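Local atomic coordinates of 3-dehydroquinate dehydratase (Enterococcus faecalis, PDB entry 4PH6), a protein that catalyses the cis-dehydration of 3-dehydroquinate to 3-dehydroshikimate, the third step of the chorismate pathway, through an imine intermediate. Residues Leu115-Leu120 with Val142-Asp147. Residues are numbered along the deposited sequence; the frame is centred on the assembly and turned at random.
Sequences LLDIEL and VLCNHD
Strands 115-119 and 140-147 of this (beta/alpha)8 barrel illustrate how one beta-alpha-beta unit builds both barrel wall and active site: helix 124-136 joins them, and they run as parallel neighbours, the axes of the two short segments diverging by 42°. The backbone ladder starts with Val142 N giving a nearly straight bond to Leu116 O, 2.7 Å away. Ile118 N then reaches Val142 O within the carbonyl plane, at 2.8 Å. Cys144 N to Ile118 O is weak, the N-H angle falling to 127°, but the same carbonyl also receives a CA-H contact from Leu143. Leu120 N closes the ladder on Cys144 O, just past the end of strand 115-119.

Side chains alternate between the two faces. Towards the helices, Ile118 and Leu143 lie alongside each other, pointing the same way. Leu143 can be followed outward: CB sits 3.9 Å from Ile118 O, CG lies anti to the carbonyl carbon, and CD2 is 3.4 Å from Ile118 O and 3.6 Å from Ile118 CB. Ile118 packs on Ala127, Leu130 and Ile131 of the connecting helix, Leu143 on Met164 of helix 154-166.

On the face of Asp117, Val142 CG2 meets Leu115 CD2, but Asp117 and Glu119 both form salt bridges with Arg85, predicted to bind substrate, and Glu119 is also hydrogen-bonded to Thr86; such pairing would probably keep both carboxylates ionised. Farther along strand 140-147, NE2 of His146, the predicted proton donor/acceptor, is hydrogen-bonded to NZ of Lys173, the predicted Schiff-base lysine. Cys144 takes the crowded rotamer, chi1 58°, which sets SG 3.1 Å from both OD1 and OD2 of Asp117.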
ATOM      1  N   LEU A 115      22.312 -14.041 -11.569  1.00  4.31           N
ATOM      2  CA  LEU A 115      22.024 -14.131 -10.148  1.00  5.23           C
ATOM      3  C   LEU A 115      21.615 -15.549  -9.798  1.00  8.76           C
ATOM      4  O   LEU A 115      20.960 -16.234 -10.578  1.00  5.00           O
ATOM      5  CB  LEU A 115      20.922 -13.153  -9.734  1.00  4.16           C
ATOM      6  CG  LEU A 115      21.118 -11.689 -10.088  1.00  3.85           C
ATOM      7  CD1 LEU A 115      20.380 -11.362 -11.376  1.00  4.12           C
ATOM      8  CD2 LEU A 115      20.652 -10.819  -8.948  1.00  7.21           C
ATOM      9  N   LEU A 116      22.023 -15.992  -8.619  1.00  8.39           N
ATOM     10  CA  LEU A 116      21.684 -17.334  -8.170  1.00 13.33           C
ATOM     11  C   LEU A 116      20.913 -17.251  -6.863  1.00 13.40           C
ATOM     12  O   LEU A 116      21.357 -16.609  -5.902  1.00  7.97           O
ATOM     13  CB  LEU A 116      22.953 -18.199  -8.003  1.00 14.33           C
ATOM     14  CG  LEU A 116      22.817 -19.663  -7.557  1.00 11.86           C
ATOM     15  CD1 LEU A 116      21.792 -20.424  -8.401  1.00  9.47           C
ATOM     16  CD2 LEU A 116      24.182 -20.379  -7.564  1.00  7.95           C
ATOM     17  N   ASP A 117      19.751 -17.893  -6.854  1.00  6.16           N
ATOM     18  CA  ASP A 117      18.909 -18.003  -5.683  1.00  7.80           C
ATOM     19  C   ASP A 117      19.331 -19.204  -4.813  1.00 13.99           C
ATOM     20  O   ASP A 117      19.364 -20.343  -5.280  1.00  9.73           O
ATOM     21  CB  ASP A 117      17.434 -18.137  -6.108  1.00  6.76           C
ATOM     22  CG  ASP A 117      16.485 -18.293  -4.923  1.00  8.75           C
ATOM     23  OD1 ASP A 117      16.532 -19.355  -4.272  1.00  8.97           O
ATOM     24  OD2 ASP A 117      15.658 -17.385  -4.674  1.00  7.72           O
ATOM     25  N   ILE A 118      19.634 -18.940  -3.545  1.00  7.82           N
ATOM     26  CA  ILE A 118      19.994 -19.987  -2.599  1.00  8.38           C
ATOM     27  C   ILE A 118      19.217 -19.797  -1.295  1.00  8.86           C
ATOM     28  O   ILE A 118      19.257 -18.738  -0.683  1.00  8.56           O
ATOM     29  CB  ILE A 118      21.499 -19.995  -2.296  1.00  8.45           C
ATOM     30  CG1 ILE A 118      22.300 -20.203  -3.584  1.00  8.13           C
ATOM     31  CG2 ILE A 118      21.844 -21.077  -1.244  1.00  9.52           C
ATOM     32  CD1 ILE A 118      23.794 -20.122  -3.395  1.00  8.27           C
ATOM     33  N   GLU A 119      18.494 -20.824  -0.882  1.00 13.35           N
ATOM     34  CA  GLU A 119      17.706 -20.723   0.334  1.00 16.68           C
ATOM     35  C   GLU A 119      18.593 -20.688   1.579  1.00 10.82           C
ATOM     36  O   GLU A 119      19.472 -21.530   1.756  1.00 11.34           O
ATOM     37  CB  GLU A 119      16.701 -21.864   0.391  1.00 13.15           C
ATOM     38  CG  GLU A 119      15.708 -21.767  -0.747  1.00 13.47           C
ATOM     39  CD  GLU A 119      14.722 -22.909  -0.805  1.00 15.82           C
ATOM     40  OE1 GLU A 119      14.804 -23.841   0.024  1.00 17.44           O
ATOM     41  OE2 GLU A 119      13.862 -22.873  -1.709  1.00 20.01           O
ATOM     42  N   LEU A 120      18.359 -19.673   2.408  1.00 10.72           N
ATOM     43  CA  LEU A 120      19.059 -19.498   3.674  1.00 11.26           C
ATOM     44  C   LEU A 120      19.197 -20.804   4.449  1.00 12.52           C
ATOM     45  O   LEU A 120      20.257 -21.086   5.006  1.00 12.97           O
ATOM     46  CB  LEU A 120      18.334 -18.454   4.538  1.00 11.33           C
ATOM     47  CG  LEU A 120      18.735 -18.294   6.015  1.00 12.15           C
ATOM     48  CD1 LEU A 120      20.160 -17.744   6.166  1.00 12.11           C
ATOM     49  CD2 LEU A 120      17.736 -17.420   6.784  1.00 12.41           C
ATOM     50  N   VAL A 142      21.560 -14.380  -4.368  1.00  5.37           N
ATOM     51  CA  VAL A 142      20.343 -14.025  -3.641  1.00  5.20           C
ATOM     52  C   VAL A 142      20.043 -15.116  -2.627  1.00  8.40           C
ATOM     53  O   VAL A 142      19.574 -16.185  -3.001  1.00  7.29           O
ATOM     54  CB  VAL A 142      19.111 -13.842  -4.567  1.00  5.97           C
ATOM     55  CG1 VAL A 142      17.890 -13.452  -3.743  1.00 12.19           C
ATOM     56  CG2 VAL A 142      19.382 -12.799  -5.640  1.00  5.41           C
ATOM     57  N   LEU A 143      20.341 -14.853  -1.353  1.00  5.28           N
ATOM     58  CA  LEU A 143      19.912 -15.748  -0.279  1.00 12.60           C
ATOM     59  C   LEU A 143      18.466 -15.413   0.012  1.00 13.96           C
ATOM     60  O   LEU A 143      18.047 -14.271  -0.144  1.00  5.22           O
ATOM     61  CB  LEU A 143      20.771 -15.608   0.985  1.00  5.74           C
ATOM     62  CG  LEU A 143      22.215 -16.116   0.877  1.00 10.13           C
ATOM     63  CD1 LEU A 143      22.820 -16.384   2.254  1.00 14.47           C
ATOM     64  CD2 LEU A 143      22.337 -17.346  -0.022  1.00  7.34           C
ATOM     65  N   CYS A 144      17.690 -16.407   0.417  1.00 10.13           N
ATOM     66  CA  CYS A 144      16.263 -16.210   0.482  1.00 10.06           C
ATOM     67  C   CYS A 144      15.560 -17.183   1.393  1.00 10.21           C
ATOM     68  O   CYS A 144      16.036 -18.296   1.648  1.00 10.54           O
ATOM     69  CB  CYS A 144      15.678 -16.319  -0.912  1.00 17.07           C
ATOM     70  SG  CYS A 144      16.056 -17.901  -1.619  1.00 28.56           S
ATOM     71  N   ASN A 145      14.403 -16.751   1.871  1.00 10.15           N
ATOM     72  CA  ASN A 145      13.574 -17.605   2.699  1.00 10.61           C
ATOM     73  C   ASN A 145      12.103 -17.395   2.374  1.00 10.96           C
ATOM     74  O   ASN A 145      11.667 -16.280   2.113  1.00 10.62           O
ATOM     75  CB  ASN A 145      13.855 -17.342   4.180  1.00 10.46           C
ATOM     76  CG  ASN A 145      12.897 -18.075   5.091  1.00 12.22           C
ATOM     77  OD1 ASN A 145      12.145 -17.458   5.826  1.00 11.30           O
ATOM     78  ND2 ASN A 145      12.900 -19.406   5.020  1.00 11.96           N
ATOM     79  N   HIS A 146      11.345 -18.480   2.365  1.00 15.61           N
ATOM     80  CA  HIS A 146       9.919 -18.406   2.085  1.00 16.52           C
ATOM     81  C   HIS A 146       9.136 -19.206   3.090  1.00 22.41           C
ATOM     82  O   HIS A 146       9.413 -20.386   3.301  1.00 20.51           O
ATOM     83  CB  HIS A 146       9.602 -18.938   0.689  1.00 13.18           C
ATOM     84  CG  HIS A 146      10.312 -18.207  -0.401  1.00 14.10           C
ATOM     85  ND1 HIS A 146      11.624 -18.456  -0.714  1.00 12.36           N
ATOM     86  CD2 HIS A 146       9.895 -17.224  -1.228  1.00 12.66           C
ATOM     87  CE1 HIS A 146      11.991 -17.645  -1.699  1.00 29.80           C
ATOM     88  NE2 HIS A 146      10.955 -16.904  -2.033  1.00 12.44           N
ATOM     89  N   ASP A 147       8.145 -18.565   3.696  1.00 25.88           N
ATOM     90  CA  ASP A 147       7.182 -19.270   4.525  1.00 17.62           C
ATOM     91  C   ASP A 147       5.806 -19.090   3.913  1.00 15.58           C
ATOM     92  O   ASP A 147       5.252 -18.001   3.976  1.00 15.16           O
ATOM     93  CB  ASP A 147       7.204 -18.742   5.951  1.00 15.96           C
ATOM     94  CG  ASP A 147       6.508 -19.675   6.929  1.00 16.27           C
ATOM     95  OD1 ASP A 147       5.498 -20.308   6.550  1.00 17.49           O
ATOM     96  OD2 ASP A 147       6.973 -19.769   8.076  1.00 16.53           O
TER